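Local coordinates for protein ATP-dependent RNA helicase HrpB (Escherichia coli, PDB 6EUD) that hydrolyses ATP to ADP and phosphate as a DExH-box NTPase of the DEAH/RHA helicase group, with RNA helicase and single-stranded RNA-binding activity, at residues A[726-731]-A[751-756]; A[637-642]-A[706-711]; A[644-649]-A[745-750]; A[739-744]-A[798-803]; A[733-738]-A[758-763]. All coordinates share one frame; numbering follows the deposited sequence.

Interaction 1 (A[726-731]-A[751-756])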
# COMPACT_ATOMS: atom_id res chain seq x y z
N ASN A 726 9.79 25.63 -24.20
CA ASN A 726 10.42 26.93 -24.48
C ASN A 726 9.46 28.09 -24.22
O ASN A 726 8.24 27.92 -24.32
CB ASN A 726 10.92 27.00 -25.93
CG ASN A 726 11.91 25.90 -26.28
OD1 ASN A 726 12.63 25.39 -25.42
ND2 ASN A 726 11.96 25.53 -27.56
N PRO A 727 10.00 29.27 -23.89
CA PRO A 727 9.13 30.44 -23.79
C PRO A 727 8.36 30.71 -25.09
O PRO A 727 8.85 30.42 -26.17
CB PRO A 727 10.10 31.59 -23.47
CG PRO A 727 11.27 30.90 -22.81
CD PRO A 727 11.40 29.58 -23.53
N PRO A 728 7.14 31.27 -24.98
CA PRO A 728 6.39 31.64 -26.18
C PRO A 728 7.17 32.67 -27.00
O PRO A 728 7.72 33.64 -26.44
CB PRO A 728 5.09 32.22 -25.61
CG PRO A 728 5.47 32.69 -24.23
CD PRO A 728 6.52 31.76 -23.74
N ALA A 729 7.23 32.46 -28.31
CA ALA A 729 8.07 33.31 -29.14
C ALA A 729 7.26 34.13 -30.14
O ALA A 729 6.17 33.75 -30.57
CB ALA A 729 9.11 32.47 -29.87
N LEU A 730 7.81 35.27 -30.51
CA LEU A 730 7.14 36.13 -31.46
C LEU A 730 8.14 36.64 -32.50
O LEU A 730 8.99 37.48 -32.18
CB LEU A 730 6.49 37.30 -30.73
CG LEU A 730 5.60 38.19 -31.58
CD1 LEU A 730 4.15 37.77 -31.47
CD2 LEU A 730 5.80 39.61 -31.16
N ALA A 731 8.03 36.14 -33.73
CA ALA A 731 8.91 36.56 -34.81
C ALA A 731 8.33 37.79 -35.48
O ALA A 731 7.27 37.72 -36.10
CB ALA A 731 9.10 35.44 -35.80
N VAL A 751 4.29 36.32 -18.30
CA VAL A 751 5.25 35.70 -19.18
C VAL A 751 5.61 36.61 -20.34
O VAL A 751 4.80 36.84 -21.24
CB VAL A 751 4.71 34.37 -19.75
CG1 VAL A 751 5.73 33.74 -20.72
CG2 VAL A 751 4.37 33.40 -18.61
N PRO A 752 6.84 37.12 -20.35
CA PRO A 752 7.23 37.96 -21.48
C PRO A 752 7.43 37.12 -22.74
O PRO A 752 7.91 35.99 -22.66
CB PRO A 752 8.54 38.61 -21.01
CG PRO A 752 9.10 37.61 -19.99
CD PRO A 752 7.94 36.88 -19.39
N LEU A 753 7.03 37.66 -23.89
CA LEU A 753 7.28 37.00 -25.16
C LEU A 753 8.75 37.10 -25.56
O LEU A 753 9.38 38.14 -25.42
CB LEU A 753 6.40 37.61 -26.26
CG LEU A 753 4.92 37.34 -26.05
CD1 LEU A 753 4.14 38.05 -27.10
CD2 LEU A 753 4.63 35.85 -26.11
N VAL A 754 9.31 36.00 -26.03
CA VAL A 754 10.65 36.09 -26.57
C VAL A 754 10.49 36.67 -27.97
O VAL A 754 9.83 36.07 -28.81
CB VAL A 754 11.39 34.72 -26.62
CG1 VAL A 754 12.69 34.85 -27.39
CG2 VAL A 754 11.65 34.19 -25.21
N LEU A 755 11.07 37.85 -28.19
CA LEU A 755 10.95 38.55 -29.46
C LEU A 755 12.08 38.14 -30.38
O LEU A 755 13.26 38.30 -30.07
CB LEU A 755 11.00 40.07 -29.27
CG LEU A 755 9.98 40.73 -28.34
CD1 LEU A 755 10.14 42.26 -28.39
CD2 LEU A 755 8.59 40.31 -28.77
N GLU A 756 11.71 37.61 -31.53
CA GLU A 756 12.70 37.35 -32.55
C GLU A 756 12.66 38.51 -33.54
O GLU A 756 11.88 38.53 -34.48
CB GLU A 756 12.44 36.00 -33.19
CG GLU A 756 12.62 34.86 -32.16
CD GLU A 756 12.05 33.51 -32.62
OE1 GLU A 756 10.96 33.49 -33.23
OE2 GLU A 756 12.70 32.47 -32.39
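Ala-729, Leu-730 and Ala-731 pair with Val-754, Leu-755 and Glu-756 as neighbouring parallel strands whose short axes run 21° apart. Three backbone hydrogen bonds join them. Pro-728 O accepts from Val-754 N, Leu-730 N donates to Val-754 O, and Leu-730 O in turn takes the N-H of Glu-756 at 2.8 Å. CA-H...O contacts fill in between, the closest from Ala-729 CA to Val-754 O at 3.3 Å.

The apolar contacts divide between the two faces and the strand entry. Leu-730 and Leu-755 lie side by side on one face, pointing the same way, with their CD2 atoms 3.7 Å apart. The Pro-728 ring is held at the entry: its CG meets Val-751 CG1 at 3.7 Å, while its CB meets Leu-753 CD2 at 3.7 Å, the leucine crossing it at about a right angle. On the face of Ala-729 and Ala-731, Val-754 CG2, beside its own backbone N, touches Pro-727 CB at 3.5 Å.

Glu-756 is the polar member of that alanine face. Its CG is anti to the carbonyl carbon (chi1 -64°), and the chain extends from there until OE1 lies 3.7 Å from Ala-731 CB. The same oxygen forms a salt bridge with Arg-721 of strand 717-721, the strand on the other side of 729-733.

The two faces thus differ in chemistry: buried leucines on one, and on the other Val-754 and two small alanines, over whose CB atoms a carboxylate passes toward its arginine.

Interaction 2 (A[637-642]-A[706-711])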
# COMPACT_ATOMS: atom_id res chain seq x y z
N ARG A 637 -3.31 22.64 -28.33
CA ARG A 637 -2.89 21.66 -27.33
C ARG A 637 -1.71 22.21 -26.51
O ARG A 637 -1.73 22.15 -25.30
CB ARG A 637 -2.52 20.32 -27.96
CG ARG A 637 -2.37 19.21 -26.91
CD ARG A 637 -1.82 17.92 -27.50
NE ARG A 637 -0.49 18.13 -28.04
CZ ARG A 637 0.64 17.95 -27.36
NH1 ARG A 637 0.60 17.54 -26.10
NH2 ARG A 637 1.81 18.18 -27.95
N LEU A 638 -0.72 22.80 -27.19
CA LEU A 638 0.41 23.41 -26.50
C LEU A 638 -0.02 24.61 -25.64
O LEU A 638 0.48 24.79 -24.52
CB LEU A 638 1.48 23.82 -27.53
CG LEU A 638 2.22 22.66 -28.20
CD1 LEU A 638 3.13 23.11 -29.33
CD2 LEU A 638 3.02 21.93 -27.14
N ARG A 639 -0.96 25.42 -26.13
CA ARG A 639 -1.46 26.53 -25.32
C ARG A 639 -2.15 26.05 -24.06
O ARG A 639 -2.04 26.69 -23.00
CB ARG A 639 -2.41 27.40 -26.14
CG ARG A 639 -1.64 28.24 -27.16
CD ARG A 639 -2.53 28.72 -28.29
NE ARG A 639 -3.54 29.63 -27.76
CZ ARG A 639 -4.72 29.82 -28.34
NH1 ARG A 639 -5.02 29.16 -29.45
NH2 ARG A 639 -5.60 30.64 -27.79
N LEU A 640 -2.86 24.92 -24.16
CA LEU A 640 -3.48 24.32 -22.98
C LEU A 640 -2.43 23.84 -21.96
O LEU A 640 -2.60 24.01 -20.75
CB LEU A 640 -4.40 23.16 -23.39
CG LEU A 640 -5.68 23.68 -24.04
CD1 LEU A 640 -6.51 22.53 -24.66
CD2 LEU A 640 -6.49 24.49 -23.01
N LEU A 641 -1.34 23.27 -22.46
CA LEU A 641 -0.25 22.85 -21.61
C LEU A 641 0.34 24.05 -20.90
O LEU A 641 0.58 23.99 -19.68
CB LEU A 641 0.85 22.13 -22.40
CG LEU A 641 0.58 20.73 -22.94
CD1 LEU A 641 1.80 20.21 -23.72
CD2 LEU A 641 0.19 19.79 -21.81
N CYS A 642 0.59 25.14 -21.64
CA CYS A 642 1.22 26.34 -21.07
C CYS A 642 0.32 27.06 -20.08
O CYS A 642 0.79 27.49 -19.04
CB CYS A 642 1.65 27.30 -22.18
SG CYS A 642 3.03 26.60 -23.11
N LEU A 706 -3.66 33.61 -23.51
CA LEU A 706 -2.68 32.94 -24.36
C LEU A 706 -3.14 33.00 -25.80
O LEU A 706 -3.46 31.98 -26.40
CB LEU A 706 -2.47 31.48 -23.94
CG LEU A 706 -1.68 31.19 -22.66
CD1 LEU A 706 -2.52 31.43 -21.39
CD2 LEU A 706 -1.17 29.74 -22.68
N PRO A 707 -3.15 34.22 -26.36
CA PRO A 707 -3.72 34.48 -27.69
C PRO A 707 -2.90 33.84 -28.80
O PRO A 707 -1.67 33.71 -28.65
CB PRO A 707 -3.66 36.01 -27.79
CG PRO A 707 -2.43 36.37 -26.97
CD PRO A 707 -2.45 35.40 -25.80
N ALA A 708 -3.56 33.47 -29.90
CA ALA A 708 -2.86 32.86 -31.03
C ALA A 708 -2.01 33.89 -31.74
O ALA A 708 -0.96 33.55 -32.28
CB ALA A 708 -3.84 32.21 -32.01
N HIS A 709 -2.48 35.14 -31.74
CA HIS A 709 -1.77 36.26 -32.35
C HIS A 709 -1.61 37.39 -31.37
O HIS A 709 -2.48 37.61 -30.52
CB HIS A 709 -2.50 36.77 -33.59
CG HIS A 709 -2.51 35.81 -34.73
ND1 HIS A 709 -3.44 34.79 -34.83
CD2 HIS A 709 -1.71 35.70 -35.81
CE1 HIS A 709 -3.20 34.10 -35.93
NE2 HIS A 709 -2.16 34.63 -36.54
N TYR A 710 -0.50 38.13 -31.49
CA TYR A 710 -0.28 39.35 -30.71
C TYR A 710 -0.37 40.56 -31.67
O TYR A 710 0.19 40.52 -32.78
CB TYR A 710 1.08 39.30 -29.99
CG TYR A 710 1.36 40.49 -29.09
CD1 TYR A 710 0.91 40.51 -27.77
CD2 TYR A 710 2.10 41.59 -29.55
CE1 TYR A 710 1.16 41.60 -26.93
CE2 TYR A 710 2.36 42.69 -28.72
CZ TYR A 710 1.88 42.69 -27.42
OH TYR A 710 2.12 43.76 -26.60
N THR A 711 -1.09 41.61 -31.28
CA THR A 711 -1.14 42.84 -32.09
C THR A 711 0.00 43.78 -31.70
O THR A 711 0.05 44.27 -30.57
CB THR A 711 -2.47 43.60 -31.94
OG1 THR A 711 -3.57 42.73 -32.19
CG2 THR A 711 -2.51 44.79 -32.92
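The passage from helix 696-705 into strand 709-711 is met at Leu-706 by Arg-639, which projects from helix 631-646. Leu-706 is the first residue past the helix to leave helical backbone angles, and its carbonyl oxygen receives the arginine. Arg-639 NE donates to Leu-706 O at 2.7 Å, approaching nearly along the C=O axis, although the oxygen is tilted 23° out of the guanidinium plane. NH2 adds a weak bond to the same Leu-706 O at 2.9 Å. A bend at chi3 (65°) brings NE to this position. Over one face of the guanidinium, 4.0 Å above its plane and toward the rim, lies Ala-708 N.

Apolar packing continues one helical turn on, where Leu-706 CD2 rests 3.8 Å from Cys-642 CB; the leucine also touches Ala-643 and Trp-646. Asp-703 gives the arginine NH2 a long, weak ionic partner.

An alanine in place of Arg-639 would probably leave Leu-706 O without its two guanidinium donors and open a gap beside Ala-708. With both donors on one oxygen just past a helix's C-terminal end, the positive charge probably polarises that carbonyl and suits the negative end of the helix.

Interaction 3 (A[644-649]-A[745-750])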
# COMPACT_ATOMS: atom_id res chain seq x y z
N ALA A 644 -1.75 25.70 -18.10
CA ALA A 644 -1.75 24.97 -16.84
C ALA A 644 -0.49 25.30 -16.02
O ALA A 644 -0.51 25.21 -14.79
CB ALA A 644 -1.85 23.47 -17.08
N LYS A 645 0.59 25.68 -16.71
CA LYS A 645 1.81 26.13 -16.02
C LYS A 645 1.70 27.58 -15.55
O LYS A 645 2.03 27.90 -14.43
CB LYS A 645 3.03 26.00 -16.92
CG LYS A 645 3.40 24.60 -17.27
CD LYS A 645 4.73 24.56 -18.01
CE LYS A 645 4.75 25.46 -19.23
NZ LYS A 645 6.07 25.36 -19.91
N TRP A 646 1.24 28.46 -16.44
CA TRP A 646 1.34 29.90 -16.19
C TRP A 646 0.09 30.45 -15.51
O TRP A 646 0.17 31.48 -14.83
CB TRP A 646 1.57 30.64 -17.51
CG TRP A 646 2.74 30.14 -18.27
CD1 TRP A 646 3.85 29.51 -17.78
CD2 TRP A 646 2.92 30.22 -19.70
NE1 TRP A 646 4.70 29.19 -18.80
CE2 TRP A 646 4.16 29.61 -19.99
CE3 TRP A 646 2.16 30.73 -20.74
CZ2 TRP A 646 4.65 29.51 -21.29
CZ3 TRP A 646 2.65 30.63 -22.04
CH2 TRP A 646 3.88 30.02 -22.30
N LEU A 647 -1.05 29.79 -15.71
CA LEU A 647 -2.31 30.18 -15.09
C LEU A 647 -2.91 29.00 -14.31
O LEU A 647 -4.03 28.56 -14.59
CB LEU A 647 -3.31 30.69 -16.15
CG LEU A 647 -2.84 31.88 -17.01
CD1 LEU A 647 -3.89 32.31 -18.02
CD2 LEU A 647 -2.45 33.05 -16.15
N PRO A 648 -2.16 28.49 -13.31
CA PRO A 648 -2.56 27.25 -12.63
C PRO A 648 -3.73 27.46 -11.66
O PRO A 648 -4.25 26.50 -11.14
CB PRO A 648 -1.31 26.86 -11.85
CG PRO A 648 -0.73 28.24 -11.45
CD PRO A 648 -0.99 29.11 -12.67
N GLU A 649 -4.14 28.71 -11.41
CA GLU A 649 -5.30 28.90 -10.54
C GLU A 649 -6.60 28.47 -11.23
O GLU A 649 -7.63 28.39 -10.59
CB GLU A 649 -5.41 30.35 -10.05
CG GLU A 649 -5.58 31.36 -11.15
CD GLU A 649 -4.26 31.96 -11.62
OE1 GLU A 649 -4.16 33.20 -11.68
OE2 GLU A 649 -3.33 31.19 -11.94
N THR A 745 3.89 40.95 -23.06
CA THR A 745 3.68 39.83 -22.16
C THR A 745 2.29 39.26 -22.34
O THR A 745 1.37 39.96 -22.74
CB THR A 745 3.83 40.21 -20.67
OG1 THR A 745 2.83 41.18 -20.32
CG2 THR A 745 5.21 40.75 -20.38
N ILE A 746 2.15 37.97 -22.02
CA ILE A 746 0.86 37.31 -22.03
C ILE A 746 0.61 36.69 -20.65
O ILE A 746 1.39 36.94 -19.73
CB ILE A 746 0.79 36.24 -23.12
CG1 ILE A 746 1.85 35.16 -22.85
CG2 ILE A 746 1.01 36.86 -24.47
CD1 ILE A 746 1.91 34.11 -23.92
N ALA A 747 -0.45 35.89 -20.53
CA ALA A 747 -0.75 35.14 -19.30
C ALA A 747 -0.88 36.07 -18.09
O ALA A 747 -0.16 35.93 -17.11
CB ALA A 747 0.34 34.07 -19.06
N GLN A 748 -1.81 37.03 -18.16
CA GLN A 748 -2.02 38.01 -17.10
C GLN A 748 -0.73 38.73 -16.71
O GLN A 748 -0.49 38.98 -15.53
CB GLN A 748 -2.66 37.34 -15.87
CG GLN A 748 -4.01 36.70 -16.19
CD GLN A 748 -4.69 36.03 -15.01
OE1 GLN A 748 -4.28 36.20 -13.86
NE2 GLN A 748 -5.73 35.26 -15.29
N GLY A 749 0.10 39.04 -17.70
CA GLY A 749 1.34 39.78 -17.44
C GLY A 749 2.49 38.98 -16.85
O GLY A 749 3.52 39.52 -16.47
N ARG A 750 2.34 37.66 -16.79
CA ARG A 750 3.31 36.80 -16.12
C ARG A 750 4.48 36.32 -16.98
O ARG A 750 5.53 35.93 -16.47
CB ARG A 750 2.58 35.59 -15.54
CG ARG A 750 1.65 35.91 -14.39
CD ARG A 750 0.78 34.70 -13.99
NE ARG A 750 -0.19 35.09 -12.97
CZ ARG A 750 -1.13 34.30 -12.47
NH1 ARG A 750 -1.24 33.03 -12.87
NH2 ARG A 750 -1.96 34.77 -11.56
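The Arg-750 guanidinium is met at its edge by Trp-646 O and the Glu-649 carboxylate, while Gln-748 OE1 lies over one face, 3.5 Å above the plane and toward the rim. Glu-649 and Arg-750 reach tip to tip, their planes only 27° apart. The grip is end-on: NH2 of Arg-750 bonds Glu-649 OE1 at 2.7 Å, and NH1 meets Glu-649 OE2 at 2.9 Å on its syn lone pair. NH1 also donates to an in-plane lone pair of Trp-646 O, 2.9 Å away, so one nitrogen ties a carboxylate and a helix-end carbonyl together. Glu-649 bends at chi2 (-93°) to bring its CD round.

The Trp-646 ring is approached obliquely, its CZ3 4.0 Å from Ile-746 CD1. Beside the salt bridge Leu-647 CD2 packs 3.5 Å from Arg-750 NH1 and against the amide of Gln-748, whose NE2 bonds Tyr-650 OH.

Arg-750 closes a type I' turn that begins at Ala-747 and links strands 745-746 and 751-758. The contact therefore seats this beta hairpin on the C-terminal end of helix 631-646; Trp-646 continues onto Pro-728 and Val-751, and Glu-705, at the end of helix 696-705, takes the N-H of Gln-748.

Interaction 4 (A[739-744]-A[798-803])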
# COMPACT_ATOMS: atom_id res chain seq x y z
N GLY A 739 7.89 52.31 -30.70
CA GLY A 739 6.86 52.95 -29.91
C GLY A 739 6.52 52.17 -28.65
O GLY A 739 5.87 52.68 -27.74
N GLU A 740 6.97 50.91 -28.62
CA GLU A 740 6.76 50.04 -27.47
C GLU A 740 7.98 50.08 -26.55
O GLU A 740 9.09 49.71 -26.94
CB GLU A 740 6.47 48.61 -27.93
CG GLU A 740 6.24 47.63 -26.80
CD GLU A 740 5.10 48.06 -25.88
OE1 GLU A 740 5.36 48.84 -24.93
OE2 GLU A 740 3.96 47.61 -26.09
N ALA A 741 7.78 50.56 -25.32
CA ALA A 741 8.88 50.71 -24.38
C ALA A 741 9.06 49.46 -23.54
O ALA A 741 10.13 49.21 -22.99
CB ALA A 741 8.65 51.91 -23.49
N THR A 742 8.00 48.66 -23.47
CA THR A 742 7.95 47.52 -22.56
C THR A 742 7.76 46.22 -23.31
O THR A 742 6.82 46.07 -24.10
CB THR A 742 6.81 47.68 -21.54
OG1 THR A 742 7.05 48.85 -20.74
CG2 THR A 742 6.74 46.49 -20.63
N ASN A 743 8.65 45.27 -23.07
CA ASN A 743 8.55 43.95 -23.68
C ASN A 743 7.14 43.38 -23.51
O ASN A 743 6.60 43.33 -22.41
CB ASN A 743 9.58 42.99 -23.09
CG ASN A 743 9.88 41.82 -24.01
OD1 ASN A 743 10.87 41.84 -24.73
ND2 ASN A 743 9.01 40.79 -24.01
N PRO A 744 6.51 42.96 -24.62
CA PRO A 744 5.17 42.34 -24.60
C PRO A 744 5.07 41.16 -23.64
O PRO A 744 6.06 40.45 -23.42
CB PRO A 744 4.98 41.86 -26.05
CG PRO A 744 5.83 42.79 -26.86
CD PRO A 744 7.00 43.18 -26.00
N ASP A 798 15.75 56.94 -31.06
CA ASP A 798 14.92 56.62 -29.90
C ASP A 798 13.67 55.78 -30.28
O ASP A 798 12.54 56.26 -30.20
CB ASP A 798 14.49 57.90 -29.18
CG ASP A 798 14.13 57.67 -27.73
OD1 ASP A 798 14.92 58.07 -26.85
OD2 ASP A 798 13.06 57.08 -27.45
N PRO A 799 13.89 54.51 -30.68
CA PRO A 799 12.82 53.64 -31.18
C PRO A 799 11.72 53.37 -30.15
O PRO A 799 10.56 53.22 -30.53
CB PRO A 799 13.57 52.35 -31.53
CG PRO A 799 14.80 52.39 -30.70
CD PRO A 799 15.18 53.81 -30.59
N ALA A 800 12.07 53.34 -28.87
CA ALA A 800 11.09 53.16 -27.81
C ALA A 800 9.99 54.22 -27.80
O ALA A 800 8.87 53.95 -27.34
CB ALA A 800 11.79 53.15 -26.46
N ASN A 801 10.30 55.42 -28.31
CA ASN A 801 9.35 56.54 -28.29
C ASN A 801 8.94 57.06 -29.67
O ASN A 801 8.13 57.98 -29.77
CB ASN A 801 9.93 57.71 -27.48
CG ASN A 801 10.18 57.35 -26.04
OD1 ASN A 801 9.26 57.34 -25.23
ND2 ASN A 801 11.43 57.06 -25.71
N THR A 802 9.50 56.49 -30.73
CA THR A 802 9.11 56.84 -32.08
C THR A 802 7.69 56.38 -32.41
O THR A 802 7.35 55.20 -32.24
CB THR A 802 10.08 56.25 -33.10
OG1 THR A 802 11.33 56.93 -33.01
CG2 THR A 802 9.53 56.39 -34.52
N ALA A 803 6.86 57.31 -32.87
CA ALA A 803 5.48 57.01 -33.23
C ALA A 803 5.40 55.89 -34.25
O ALA A 803 6.02 55.98 -35.32
CB ALA A 803 4.79 58.25 -33.75
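Pro-799 O is approached by two backbone N-H groups: Gly-739 N donates to it at 2.8 Å from the other segment, with a C=O...N angle of 162°, and Thr-802 N adds a weak bond from within its own loop. The first is the hydrogen bond that joins the two segments.

Gly-739 fits closely into the bend of 799-802. Its CA lies 3.3 Å from Thr-802 O and its carbonyl carbon 3.2 Å from Ala-800 O. Its backbone has positive phi (103°), and a side chain there would press against Thr-802 O as well as the preceding carbonyl of Phe-738, which suits the residue's lack of a CB. The apolar share is slight: the CB atoms of Ala-741 and Ala-800 come within 4.5 Å of each other.

Each loop is braced internally. Asp-798 O accepts from Asn-801 N at 3.0 Å and from Thr-802 OG1 at 3.1 Å, the two donors reaching it from opposite faces of its carbonyl plane. In the other segment Glu-740 folds back so that OE1 takes the N-H of Thr-742 at 3.0 Å, met on the anti side of the carboxylate and 30° out of its plane.

Trp-775 of helix 771-776 backs both loops, receiving Pro-799 and Ala-800 against its side chain and bonding Glu-740 O through NE1. The arrangement is a surface contact between two irregular loops, made largely by backbone atoms, in which the chain beyond helix 779-789 is laid against the connection between strands 729-733 and 745-746.

Interaction 5 (A[733-738]-A[758-763])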
# COMPACT_ATOMS: atom_id res chain seq x y z
N ARG A 733 9.29 41.83 -37.41
CA ARG A 733 10.24 42.82 -37.89
C ARG A 733 10.42 43.90 -36.82
O ARG A 733 9.46 44.44 -36.28
CB ARG A 733 9.78 43.43 -39.21
CG ARG A 733 9.71 42.44 -40.35
CD ARG A 733 9.11 43.07 -41.60
NE ARG A 733 7.75 43.52 -41.34
CZ ARG A 733 7.02 44.24 -42.19
NH1 ARG A 733 7.53 44.59 -43.37
NH2 ARG A 733 5.79 44.59 -41.86
N MET A 734 11.68 44.19 -36.50
CA MET A 734 12.03 45.17 -35.49
C MET A 734 11.32 46.49 -35.70
O MET A 734 10.82 47.09 -34.76
CB MET A 734 13.54 45.39 -35.49
CG MET A 734 14.03 46.36 -34.43
SD MET A 734 15.83 46.54 -34.44
CE MET A 734 16.13 47.29 -36.03
N GLN A 735 11.24 46.92 -36.95
CA GLN A 735 10.62 48.20 -37.30
C GLN A 735 9.18 48.32 -36.76
O GLN A 735 8.71 49.42 -36.44
CB GLN A 735 10.66 48.41 -38.83
CG GLN A 735 9.76 47.45 -39.59
CD GLN A 735 10.38 46.92 -40.87
OE1 GLN A 735 11.60 46.96 -41.05
NE2 GLN A 735 9.55 46.38 -41.75
N GLU A 736 8.50 47.18 -36.63
CA GLU A 736 7.11 47.16 -36.20
C GLU A 736 6.96 47.34 -34.68
O GLU A 736 5.89 47.64 -34.19
CB GLU A 736 6.43 45.86 -36.63
CG GLU A 736 6.25 45.72 -38.15
CD GLU A 736 4.99 44.93 -38.52
OE1 GLU A 736 5.03 43.68 -38.57
OE2 GLU A 736 3.96 45.58 -38.77
N MET A 737 8.05 47.15 -33.95
CA MET A 737 8.00 47.28 -32.49
C MET A 737 8.31 48.70 -32.01
O MET A 737 8.40 48.95 -30.80
CB MET A 737 8.97 46.29 -31.85
CG MET A 737 8.62 44.84 -32.10
SD MET A 737 6.95 44.48 -31.55
CE MET A 737 7.05 44.97 -29.80
N PHE A 738 8.49 49.63 -32.94
CA PHE A 738 8.76 51.02 -32.55
C PHE A 738 7.59 51.64 -31.80
O PHE A 738 6.43 51.52 -32.21
CB PHE A 738 9.06 51.87 -33.78
CG PHE A 738 10.37 51.54 -34.43
CD1 PHE A 738 11.34 50.85 -33.73
CD2 PHE A 738 10.63 51.93 -35.73
CE1 PHE A 738 12.55 50.54 -34.33
CE2 PHE A 738 11.83 51.63 -36.32
CZ PHE A 738 12.79 50.94 -35.62
N LEU A 758 13.47 40.95 -36.38
CA LEU A 758 13.92 40.69 -37.74
C LEU A 758 14.15 41.98 -38.49
O LEU A 758 13.67 43.04 -38.09
CB LEU A 758 12.89 39.82 -38.47
CG LEU A 758 12.35 38.61 -37.70
CD1 LEU A 758 11.08 38.09 -38.36
CD2 LEU A 758 13.36 37.47 -37.58
N SER A 759 14.92 41.89 -39.57
CA SER A 759 15.10 42.98 -40.52
C SER A 759 13.93 43.05 -41.53
O SER A 759 13.09 42.15 -41.55
CB SER A 759 16.43 42.76 -41.25
OG SER A 759 16.29 41.70 -42.18
N PRO A 760 13.87 44.10 -42.37
CA PRO A 760 12.87 44.16 -43.43
C PRO A 760 12.80 42.91 -44.29
O PRO A 760 11.75 42.61 -44.83
CB PRO A 760 13.34 45.33 -44.28
CG PRO A 760 13.95 46.25 -43.30
CD PRO A 760 14.64 45.36 -42.30
N ALA A 761 13.93 42.22 -44.41
CA ALA A 761 14.03 41.01 -45.21
C ALA A 761 13.81 39.76 -44.33
O ALA A 761 14.13 38.66 -44.78
CB ALA A 761 15.36 40.93 -45.93
N GLN A 762 13.28 39.95 -43.12
CA GLN A 762 12.74 38.85 -42.32
C GLN A 762 13.87 37.95 -41.85
O GLN A 762 13.66 36.80 -41.48
CB GLN A 762 11.64 38.17 -43.14
CG GLN A 762 10.26 38.79 -42.90
CD GLN A 762 9.35 37.87 -42.05
OE1 GLN A 762 8.81 38.27 -40.97
NE2 GLN A 762 8.93 36.76 -42.72
N ARG A 763 15.02 38.61 -41.74
CA ARG A 763 16.31 38.11 -41.26
C ARG A 763 16.50 38.50 -39.78
O ARG A 763 16.43 39.69 -39.45
CB ARG A 763 17.44 38.70 -42.12
CG ARG A 763 18.87 38.30 -41.76
CD ARG A 763 19.88 39.03 -42.67
NE ARG A 763 19.94 40.49 -42.46
CZ ARG A 763 19.45 41.43 -43.28
NH1 ARG A 763 19.59 42.72 -42.99
NH2 ARG A 763 18.82 41.09 -44.40
O HOH W 1 12.96 45.70 -39.07
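Arg-733 and Leu-758 form a parallel beta bridge, with CA atoms 4.3 Å apart, where strands 729-733 and 751-758 end and the backbone passes into a 3-10 segment (734-736) and a type I turn (759-762). Met-734 N donates to Leu-758 O at 2.8 Å, nearly straight (170°) and on an in-plane lone pair.

Leu-758 O has a second donor, a water that also donates to Gln-735 OE1 at 2.7 Å and accepts from Gln-735 N. The water therefore ties the carbonyl of Leu-758 to both the backbone N-H and the side-chain oxygen of Gln-735. Gln-735 CG stands between its backbone N and carbonyl carbon (chi1 68°), and the chain bends again at chi2 to turn CD; OE1 lies 3.3 Å from Pro-760 CG.

Arg-733 lays CG 3.6 Å from Ser-759 O. Its NH2 turns back to a salt bridge with Glu-736 OE1, which sits in plane at the guanidinium edge. Met-734 sends its side chain away from the other turn, among Phe-774, Trp-775 and Val-782 of the following helices.

Ser-759 makes an ST turn, OG accepting from Ala-761 N at 3.3 Å; the same OG sits over the centre of the Arg-763 guanidinium, 3.3 Å above its plane.

Overall arrangement
All five contacts belong to the C-terminal part of the chain and lie away from the ATP site and the DEFH box. Interaction 1, partly buried, is the parallel pairing in its sheet, and interaction 5, also partly buried, is where those same two strands end, backbone pairing giving way to turns and a bridging water. Interactions 2 and 3 both use helix 631-646, their centres about 11 Å apart: the first is buried, with an arginine on a carbonyl, the second partly exposed, with a salt bridge. Tyr-710 packs on Leu-730 and Leu-753, tying 2 to 1. Interaction 4 is a surface contact, mostly backbone, joined to 5 through Pro-799 on Phe-738.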